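Local coordinates for protein vacuolar aminopeptidase 1 (Saccharomyces cerevisiae, PDB 5JGF) that removes N-terminal amino acids, preferably neutral or hydrophobic ones, from peptides in the yeast vacuole as a dodecameric, two-zinc M18 aminopeptidase, at residues 27-32 with 68-73. Residues are numbered along the deposited sequence; the frame is centred on the assembly and turned at random.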
ATOM      1  N   HIS D  27     -39.102 -21.223 -27.373  1.00 13.43           N
ATOM      2  CA  HIS D  27     -39.045 -22.421 -28.217  1.00 14.17           C
ATOM      3  C   HIS D  27     -39.156 -23.682 -27.376  1.00 14.77           C
ATOM      4  O   HIS D  27     -39.842 -24.629 -27.755  1.00 14.43           O
ATOM      5  CB  HIS D  27     -37.734 -22.495 -29.018  1.00 13.16           C
ATOM      6  CG  HIS D  27     -37.597 -21.436 -30.067  1.00 15.13           C
ATOM      7  ND1 HIS D  27     -36.994 -20.221 -29.824  1.00 14.40           N
ATOM      8  CD2 HIS D  27     -37.992 -21.408 -31.362  1.00 14.81           C
ATOM      9  CE1 HIS D  27     -37.024 -19.489 -30.924  1.00 15.84           C
ATOM     10  NE2 HIS D  27     -37.624 -20.187 -31.873  1.00 17.19           N
ATOM     11  N   VAL D  28     -38.467 -23.695 -26.238  1.00 12.78           N
ATOM     12  CA  VAL D  28     -38.481 -24.849 -25.342  1.00 12.79           C
ATOM     13  C   VAL D  28     -39.890 -25.185 -24.861  1.00 14.46           C
ATOM     14  O   VAL D  28     -40.303 -26.344 -24.881  1.00 15.00           O
ATOM     15  CB  VAL D  28     -37.562 -24.612 -24.123  1.00 13.26           C
ATOM     16  CG1 VAL D  28     -37.737 -25.731 -23.101  1.00 12.28           C
ATOM     17  CG2 VAL D  28     -36.106 -24.554 -24.583  1.00 13.56           C
ATOM     18  N   VAL D  29     -40.616 -24.167 -24.416  1.00 13.11           N
ATOM     19  CA  VAL D  29     -41.984 -24.362 -23.957  1.00 14.55           C
ATOM     20  C   VAL D  29     -42.859 -24.833 -25.117  1.00 16.23           C
ATOM     21  O   VAL D  29     -43.668 -25.746 -24.953  1.00 16.48           O
ATOM     22  CB  VAL D  29     -42.553 -23.058 -23.361  1.00 14.95           C
ATOM     23  CG1 VAL D  29     -44.051 -23.201 -23.124  1.00 15.05           C
ATOM     24  CG2 VAL D  29     -41.844 -22.736 -22.047  1.00 14.62           C
ATOM     25  N   SER D  30     -42.677 -24.227 -26.289  1.00 15.64           N
ATOM     26  CA  SER D  30     -43.443 -24.580 -27.480  1.00 18.62           C
ATOM     27  C   SER D  30     -43.164 -26.020 -27.841  1.00 18.46           C
ATOM     28  O   SER D  30     -44.064 -26.740 -28.245  1.00 16.75           O
ATOM     29  CB  SER D  30     -43.051 -23.667 -28.643  1.00 23.08           C
ATOM     30  OG  SER D  30     -43.877 -23.885 -29.764  1.00 28.84           O
ATOM     31  N   PHE D  31     -41.904 -26.428 -27.715  1.00 16.40           N
ATOM     32  CA  PHE D  31     -41.495 -27.802 -28.009  1.00 17.28           C
ATOM     33  C   PHE D  31     -42.231 -28.803 -27.124  1.00 16.99           C
ATOM     34  O   PHE D  31     -42.742 -29.818 -27.603  1.00 17.64           O
ATOM     35  CB  PHE D  31     -39.986 -27.962 -27.775  1.00 15.85           C
ATOM     36  CG  PHE D  31     -39.508 -29.392 -27.812  1.00 16.63           C
ATOM     37  CD1 PHE D  31     -39.168 -30.001 -29.018  1.00 17.99           C
ATOM     38  CD2 PHE D  31     -39.402 -30.131 -26.636  1.00 16.50           C
ATOM     39  CE1 PHE D  31     -38.725 -31.331 -29.047  1.00 18.55           C
ATOM     40  CE2 PHE D  31     -38.963 -31.458 -26.657  1.00 18.33           C
ATOM     41  CZ  PHE D  31     -38.624 -32.057 -27.865  1.00 17.11           C
ATOM     42  N   PHE D  32     -42.259 -28.529 -25.824  1.00 16.40           N
ATOM     43  CA  PHE D  32     -42.928 -29.422 -24.885  1.00 17.43           C
ATOM     44  C   PHE D  32     -44.442 -29.423 -25.059  1.00 18.34           C
ATOM     45  O   PHE D  32     -45.091 -30.454 -24.855  1.00 18.25           O
ATOM     46  CB  PHE D  32     -42.568 -29.057 -23.442  1.00 16.48           C
ATOM     47  CG  PHE D  32     -41.150 -29.399 -23.066  1.00 16.38           C
ATOM     48  CD1 PHE D  32     -40.636 -30.663 -23.324  1.00 15.22           C
ATOM     49  CD2 PHE D  32     -40.332 -28.454 -22.453  1.00 16.56           C
ATOM     50  CE1 PHE D  32     -39.320 -30.989 -22.979  1.00 15.41           C
ATOM     51  CE2 PHE D  32     -39.015 -28.768 -22.102  1.00 16.73           C
ATOM     52  CZ  PHE D  32     -38.509 -30.038 -22.368  1.00 16.32           C
ATOM     53  N   THR D  68     -43.685 -18.998 -21.261  1.00 14.93           N
ATOM     54  CA  THR D  68     -42.385 -19.452 -20.761  1.00 14.50           C
ATOM     55  C   THR D  68     -42.459 -20.251 -19.457  1.00 15.03           C
ATOM     56  O   THR D  68     -41.428 -20.630 -18.901  1.00 14.36           O
ATOM     57  CB  THR D  68     -41.458 -18.244 -20.496  1.00 15.23           C
ATOM     58  OG1 THR D  68     -42.055 -17.403 -19.498  1.00 14.36           O
ATOM     59  CG2 THR D  68     -41.249 -17.432 -21.760  1.00 14.80           C
ATOM     60  N   ASN D  69     -43.674 -20.501 -18.980  1.00 13.42           N
ATOM     61  CA  ASN D  69     -43.919 -21.209 -17.721  1.00 14.82           C
ATOM     62  C   ASN D  69     -44.987 -22.257 -18.060  1.00 16.07           C
ATOM     63  O   ASN D  69     -46.124 -21.908 -18.376  1.00 16.46           O
ATOM     64  CB  ASN D  69     -44.434 -20.171 -16.712  1.00 13.71           C
ATOM     65  CG  ASN D  69     -44.663 -20.718 -15.306  1.00 12.99           C
ATOM     66  OD1 ASN D  69     -45.294 -20.042 -14.492  1.00 14.98           O
ATOM     67  ND2 ASN D  69     -44.152 -21.907 -15.007  1.00 13.80           N
ATOM     68  N   LEU D  70     -44.616 -23.533 -18.007  1.00 15.57           N
ATOM     69  CA  LEU D  70     -45.541 -24.606 -18.360  1.00 15.37           C
ATOM     70  C   LEU D  70     -45.718 -25.651 -17.270  1.00 16.88           C
ATOM     71  O   LEU D  70     -44.774 -25.996 -16.562  1.00 14.51           O
ATOM     72  CB  LEU D  70     -45.062 -25.284 -19.652  1.00 14.90           C
ATOM     73  CG  LEU D  70     -45.847 -26.472 -20.233  1.00 15.01           C
ATOM     74  CD1 LEU D  70     -45.601 -26.554 -21.725  1.00 17.34           C
ATOM     75  CD2 LEU D  70     -45.433 -27.768 -19.552  1.00 14.56           C
ATOM     76  N   SER D  71     -46.946 -26.143 -17.133  1.00 14.40           N
ATOM     77  CA  SER D  71     -47.244 -27.175 -16.152  1.00 15.29           C
ATOM     78  C   SER D  71     -48.065 -28.267 -16.820  1.00 15.92           C
ATOM     79  O   SER D  71     -49.153 -28.009 -17.335  1.00 13.97           O
ATOM     80  CB  SER D  71     -48.030 -26.604 -14.972  1.00 16.03           C
ATOM     81  OG  SER D  71     -48.291 -27.619 -14.014  1.00 16.85           O
ATOM     82  N   ALA D  72     -47.520 -29.478 -16.833  1.00 14.99           N
ATOM     83  CA  ALA D  72     -48.203 -30.622 -17.421  1.00 15.31           C
ATOM     84  C   ALA D  72     -48.587 -31.509 -16.253  1.00 16.23           C
ATOM     85  O   ALA D  72     -47.788 -31.713 -15.337  1.00 15.75           O
ATOM     86  CB  ALA D  72     -47.271 -31.369 -18.362  1.00 14.00           C
ATOM     87  N   PHE D  73     -49.809 -32.031 -16.266  1.00 16.77           N
ATOM     88  CA  PHE D  73     -50.231 -32.881 -15.171  1.00 15.09           C
ATOM     89  C   PHE D  73     -51.188 -33.996 -15.565  1.00 16.29           C
ATOM     90  O   PHE D  73     -51.876 -33.923 -16.586  1.00 15.57           O
ATOM     91  CB  PHE D  73     -50.834 -32.030 -14.044  1.00 16.62           C
ATOM     92  CG  PHE D  73     -51.982 -31.148 -14.473  1.00 19.94           C
ATOM     93  CD1 PHE D  73     -53.297 -31.501 -14.176  1.00 20.49           C
ATOM     94  CD2 PHE D  73     -51.747 -29.943 -15.131  1.00 18.59           C
ATOM     95  CE1 PHE D  73     -54.362 -30.661 -14.521  1.00 20.66           C
ATOM     96  CE2 PHE D  73     -52.803 -29.098 -15.481  1.00 20.82           C
ATOM     97  CZ  PHE D  73     -54.113 -29.458 -15.173  1.00 17.58           C
TER
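V29, on the helix 25-38, gives most of the helix's share of this contact, with CG2 on T68 just before the strand 69-76 and CG1 on L70 within it. Its CG2 lies against the backbone of T68, 3.6 Å from T68 CA and equally near T68 C. CG1, anti to the backbone N (chi1 170°), meets the side chain of L70, at 3.9 Å from L70 CD1. The V29 and L70 side chains pass alongside each other, pointing opposite ways, and L70 CD1 also lies 3.8 Å from the carbonyl oxygen V29 O. An alanine here would remove both methyls and would probably leave a gap over the T68 backbone and L70 CB and CD1 with less to pack on, though CD1 would keep V29 O and F32 CB. One turn on, F32 adds a lighter touch, its CB 4.3 Å from L70 CD1; its ring turns away from the strand to meet the ring of F18, and the side chain also touches L294 of the strand 289-295. Beyond the two segments L70 packs on L36, further along the same helix. T68 and N69 form a classic beta bulge facing R65, and their CB atoms point away from the helix: T68 OG1 is hydrogen-bonded to D296 and N66, and N69 ND2 to the carbonyl of L294. The axes of 27-32 and 69-73 come within 9.0 Å, their directions 20° apart and so nearly parallel, as an alpha-helix packed on the large mixed sheet of this zinc peptidase. The side chains that meet are apolar, in van der Waals contact with each other and with backbone, so the buried join depends on shape, whereas T68 OG1 and N69 ND2 find their hydrogen bonds outside it.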